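Local coordinates for protein Lys-gingipain catalytic subunit (Porphyromonas gingivalis, PDB 6I9A) that cleaves proteins after lysine as the catalytic subunit of a secreted cysteine protease, a possible virulence factor that degrades haemoglobin, collagen and immunoglobulins, at residues Leu150-Ala159 with Tyr186-Tyr197. Residues are numbered along the deposited sequence; the frame is centred on the assembly and turned at random. Where two conformers were deposited one is given.
Sequences LEKVLLIAGA and YTDVYNYLKAPY
Val153, Leu155 and Ala157 each donate a backbone N-H to strand 188-192, to Asp188 O, Tyr190 O and Tyr192 O in turn, while Tyr190 N and Tyr192 N donate back to Val153 O and Leu155 O. With strand axes 4.7 Å apart and N-to-C directions only 14° from each other, this is regular parallel pairing. It weakens at the start, where Glu151 O receives two weak bonds, from Thr187 N and Asp188 N.

On one face, Lys152 and Asp188 run side by side, but Lys152 NZ stays 4.4 Å from Asp188 OD1, beyond a salt bridge. Asp188 OD1 accepts a hydrogen bond from Thr187 OG1 (2.7 Å), met on its anti side; a water donates to both Thr187 OG1 and Glu151 OE2. Farther along, with chi1 at 176° and chi2 at 61°, Leu154 turns CD1 toward Tyr190 CB and the edge of the Tyr192 ring, 3.9 Å from CE1. On the opposite face Val153 splits its branches: CG1 meets Tyr186 CE1 at 3.5 Å, and CG2 meets Val189 CG1, which also touches Leu155 CD1. From beyond strand 188-192, Tyr197 OH donates to Ala157 O (2.7 Å), at the end of strand 152-157, in the carbonyl plane, on a lone pair.

Helix 163-178 links the two strands as a beta-alpha-beta crossover, with 188-192 at the edge of the six-stranded mixed sheet and 152-157 bonded onward to strand 210-214. The backbone bonds thus fix the register, and the tyrosine hydroxyl adds a side-chain bond after the last backbone one, near where the side chain of Ala159 lies about 6 Å from that of His216, the inferred proton donor.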
# COMPACT_ATOMS: atom_id res chain seq x y z
N LEU A 150 6.57 9.50 -13.05
CA LEU A 150 6.43 8.08 -12.70
C LEU A 150 7.69 7.30 -13.08
O LEU A 150 7.93 6.19 -12.56
CB LEU A 150 5.22 7.49 -13.41
CG LEU A 150 3.88 8.04 -12.95
CD1 LEU A 150 2.75 7.48 -13.78
CD2 LEU A 150 3.62 7.72 -11.47
N GLU A 151 8.55 7.86 -13.95
CA GLU A 151 9.76 7.21 -14.44
C GLU A 151 10.97 7.56 -13.58
O GLU A 151 12.11 7.28 -14.00
CB GLU A 151 10.01 7.60 -15.91
CG GLU A 151 8.79 7.22 -16.78
CD GLU A 151 8.94 7.69 -18.22
OE1 GLU A 151 8.90 6.84 -19.13
OE2 GLU A 151 9.12 8.93 -18.44
N LYS A 152 10.75 8.13 -12.40
CA LYS A 152 11.84 8.64 -11.56
C LYS A 152 11.67 8.16 -10.13
O LYS A 152 10.53 8.06 -9.65
CB LYS A 152 11.82 10.18 -11.62
CG LYS A 152 11.72 10.71 -13.06
CD LYS A 152 11.81 12.22 -13.12
CE LYS A 152 11.58 12.72 -14.53
NZ LYS A 152 11.46 14.19 -14.55
N VAL A 153 12.79 7.89 -9.44
CA VAL A 153 12.75 7.42 -8.05
C VAL A 153 13.88 8.08 -7.30
O VAL A 153 14.85 8.58 -7.91
CB VAL A 153 12.82 5.88 -7.90
CG1 VAL A 153 11.69 5.18 -8.64
CG2 VAL A 153 14.18 5.31 -8.33
N LEU A 154 13.76 8.07 -5.96
CA LEU A 154 14.79 8.57 -5.04
C LEU A 154 15.11 7.47 -4.05
O LEU A 154 14.24 6.96 -3.34
CB LEU A 154 14.28 9.81 -4.31
CG LEU A 154 15.23 10.37 -3.23
CD1 LEU A 154 16.59 10.81 -3.80
CD2 LEU A 154 14.56 11.49 -2.47
N LEU A 155 16.42 7.09 -4.01
CA LEU A 155 16.92 6.00 -3.13
C LEU A 155 18.08 6.52 -2.31
O LEU A 155 19.04 7.08 -2.88
CB LEU A 155 17.38 4.84 -4.01
CG LEU A 155 16.34 4.26 -4.98
CD1 LEU A 155 16.98 3.20 -5.89
CD2 LEU A 155 15.15 3.62 -4.19
N ILE A 156 17.99 6.40 -0.99
CA ILE A 156 19.03 6.96 -0.12
C ILE A 156 19.48 5.93 0.90
O ILE A 156 18.65 5.42 1.70
CB ILE A 156 18.45 8.21 0.65
CG1 ILE A 156 18.07 9.32 -0.37
CG2 ILE A 156 19.49 8.74 1.67
CD1 ILE A 156 17.24 10.41 0.27
N ALA A 157 20.80 5.66 0.92
CA ALA A 157 21.45 4.94 2.00
C ALA A 157 21.99 6.02 2.92
O ALA A 157 23.04 6.65 2.60
CB ALA A 157 22.57 4.04 1.48
N GLY A 158 21.28 6.36 3.98
CA GLY A 158 21.66 7.46 4.85
C GLY A 158 22.86 7.17 5.72
O GLY A 158 23.50 6.12 5.65
N ALA A 159 23.14 8.13 6.59
CA ALA A 159 24.39 8.12 7.36
C ALA A 159 24.38 7.15 8.52
O ALA A 159 23.42 7.08 9.29
CB ALA A 159 24.66 9.52 7.90
N TYR A 186 12.97 3.28 -15.87
CA TYR A 186 13.26 4.45 -15.04
C TYR A 186 14.31 5.30 -15.69
O TYR A 186 15.45 4.83 -15.91
CB TYR A 186 13.70 4.04 -13.63
CG TYR A 186 12.56 3.39 -12.88
CD1 TYR A 186 11.61 4.17 -12.22
CD2 TYR A 186 12.47 2.01 -12.75
CE1 TYR A 186 10.56 3.58 -11.50
CE2 TYR A 186 11.44 1.42 -12.03
CZ TYR A 186 10.51 2.21 -11.37
OH TYR A 186 9.51 1.59 -10.64
N THR A 187 13.94 6.53 -16.05
CA THR A 187 14.84 7.46 -16.71
C THR A 187 15.75 8.19 -15.74
O THR A 187 16.79 8.69 -16.15
CB THR A 187 14.01 8.53 -17.48
OG1 THR A 187 13.17 9.23 -16.56
CG2 THR A 187 13.14 7.89 -18.58
N ASP A 188 15.34 8.31 -14.47
CA ASP A 188 16.09 9.06 -13.47
C ASP A 188 16.03 8.33 -12.15
O ASP A 188 14.97 8.26 -11.51
CB ASP A 188 15.51 10.47 -13.33
CG ASP A 188 15.56 11.25 -14.62
OD1 ASP A 188 14.59 11.17 -15.41
OD2 ASP A 188 16.60 11.89 -14.90
N VAL A 189 17.14 7.74 -11.76
CA VAL A 189 17.25 6.98 -10.53
C VAL A 189 18.15 7.82 -9.64
O VAL A 189 19.39 7.68 -9.65
CB VAL A 189 17.73 5.56 -10.78
CG1 VAL A 189 17.87 4.81 -9.45
CG2 VAL A 189 16.77 4.82 -11.71
N TYR A 190 17.55 8.76 -8.92
CA TYR A 190 18.33 9.64 -8.04
C TYR A 190 18.75 8.81 -6.86
O TYR A 190 17.90 8.24 -6.18
CB TYR A 190 17.49 10.83 -7.60
CG TYR A 190 16.80 11.60 -8.71
CD1 TYR A 190 17.53 12.33 -9.64
CD2 TYR A 190 15.41 11.63 -8.79
CE1 TYR A 190 16.89 13.08 -10.63
CE2 TYR A 190 14.76 12.41 -9.73
CZ TYR A 190 15.50 13.11 -10.66
OH TYR A 190 14.81 13.90 -11.56
N ASN A 191 20.05 8.71 -6.60
CA ASN A 191 20.52 7.81 -5.52
C ASN A 191 21.68 8.46 -4.80
O ASN A 191 22.57 9.05 -5.44
CB ASN A 191 20.89 6.43 -6.09
CG ASN A 191 22.07 6.41 -7.01
OD1 ASN A 191 23.17 6.03 -6.59
ND2 ASN A 191 21.89 6.79 -8.28
N TYR A 192 21.65 8.35 -3.48
CA TYR A 192 22.69 8.90 -2.63
C TYR A 192 23.15 7.78 -1.72
O TYR A 192 22.40 7.33 -0.83
CB TYR A 192 22.12 10.07 -1.84
CG TYR A 192 21.74 11.21 -2.75
CD1 TYR A 192 20.54 11.19 -3.47
CD2 TYR A 192 22.63 12.27 -2.99
CE1 TYR A 192 20.23 12.18 -4.39
CE2 TYR A 192 22.32 13.28 -3.90
CZ TYR A 192 21.11 13.24 -4.59
OH TYR A 192 20.80 14.22 -5.50
N LEU A 193 24.35 7.29 -1.96
CA LEU A 193 24.88 6.14 -1.24
C LEU A 193 25.65 6.50 -0.02
O LEU A 193 25.86 5.64 0.83
CB LEU A 193 25.79 5.34 -2.21
CG LEU A 193 25.04 4.68 -3.41
CD1 LEU A 193 26.01 4.14 -4.47
CD2 LEU A 193 24.01 3.62 -2.93
N LYS A 194 26.14 7.73 0.04
CA LYS A 194 27.00 8.21 1.12
C LYS A 194 27.12 9.71 0.97
O LYS A 194 26.65 10.28 -0.03
CB LYS A 194 28.40 7.55 1.08
CG LYS A 194 29.12 7.81 -0.24
CD LYS A 194 30.48 7.06 -0.27
CE LYS A 194 31.17 7.26 -1.60
NZ LYS A 194 32.56 6.73 -1.56
N ALA A 195 27.70 10.35 1.96
CA ALA A 195 27.91 11.80 1.92
C ALA A 195 28.86 12.16 0.78
O ALA A 195 29.72 11.37 0.39
CB ALA A 195 28.48 12.25 3.26
N PRO A 196 28.64 13.33 0.13
CA PRO A 196 27.64 14.35 0.48
C PRO A 196 26.24 14.02 0.01
O PRO A 196 26.01 13.55 -1.11
CB PRO A 196 28.16 15.61 -0.25
CG PRO A 196 28.83 15.06 -1.46
CD PRO A 196 29.53 13.80 -0.98
N TYR A 197 25.29 14.29 0.89
CA TYR A 197 23.86 14.11 0.59
C TYR A 197 23.20 15.37 0.06
O TYR A 197 21.99 15.36 -0.21
CB TYR A 197 23.14 13.66 1.86
CG TYR A 197 23.56 12.28 2.32
CD1 TYR A 197 23.13 11.14 1.64
CD2 TYR A 197 24.38 12.12 3.42
CE1 TYR A 197 23.48 9.86 2.07
CE2 TYR A 197 24.73 10.85 3.88
CZ TYR A 197 24.29 9.72 3.18
OH TYR A 197 24.67 8.49 3.64
O HOH W 1 11.02 10.69 -17.54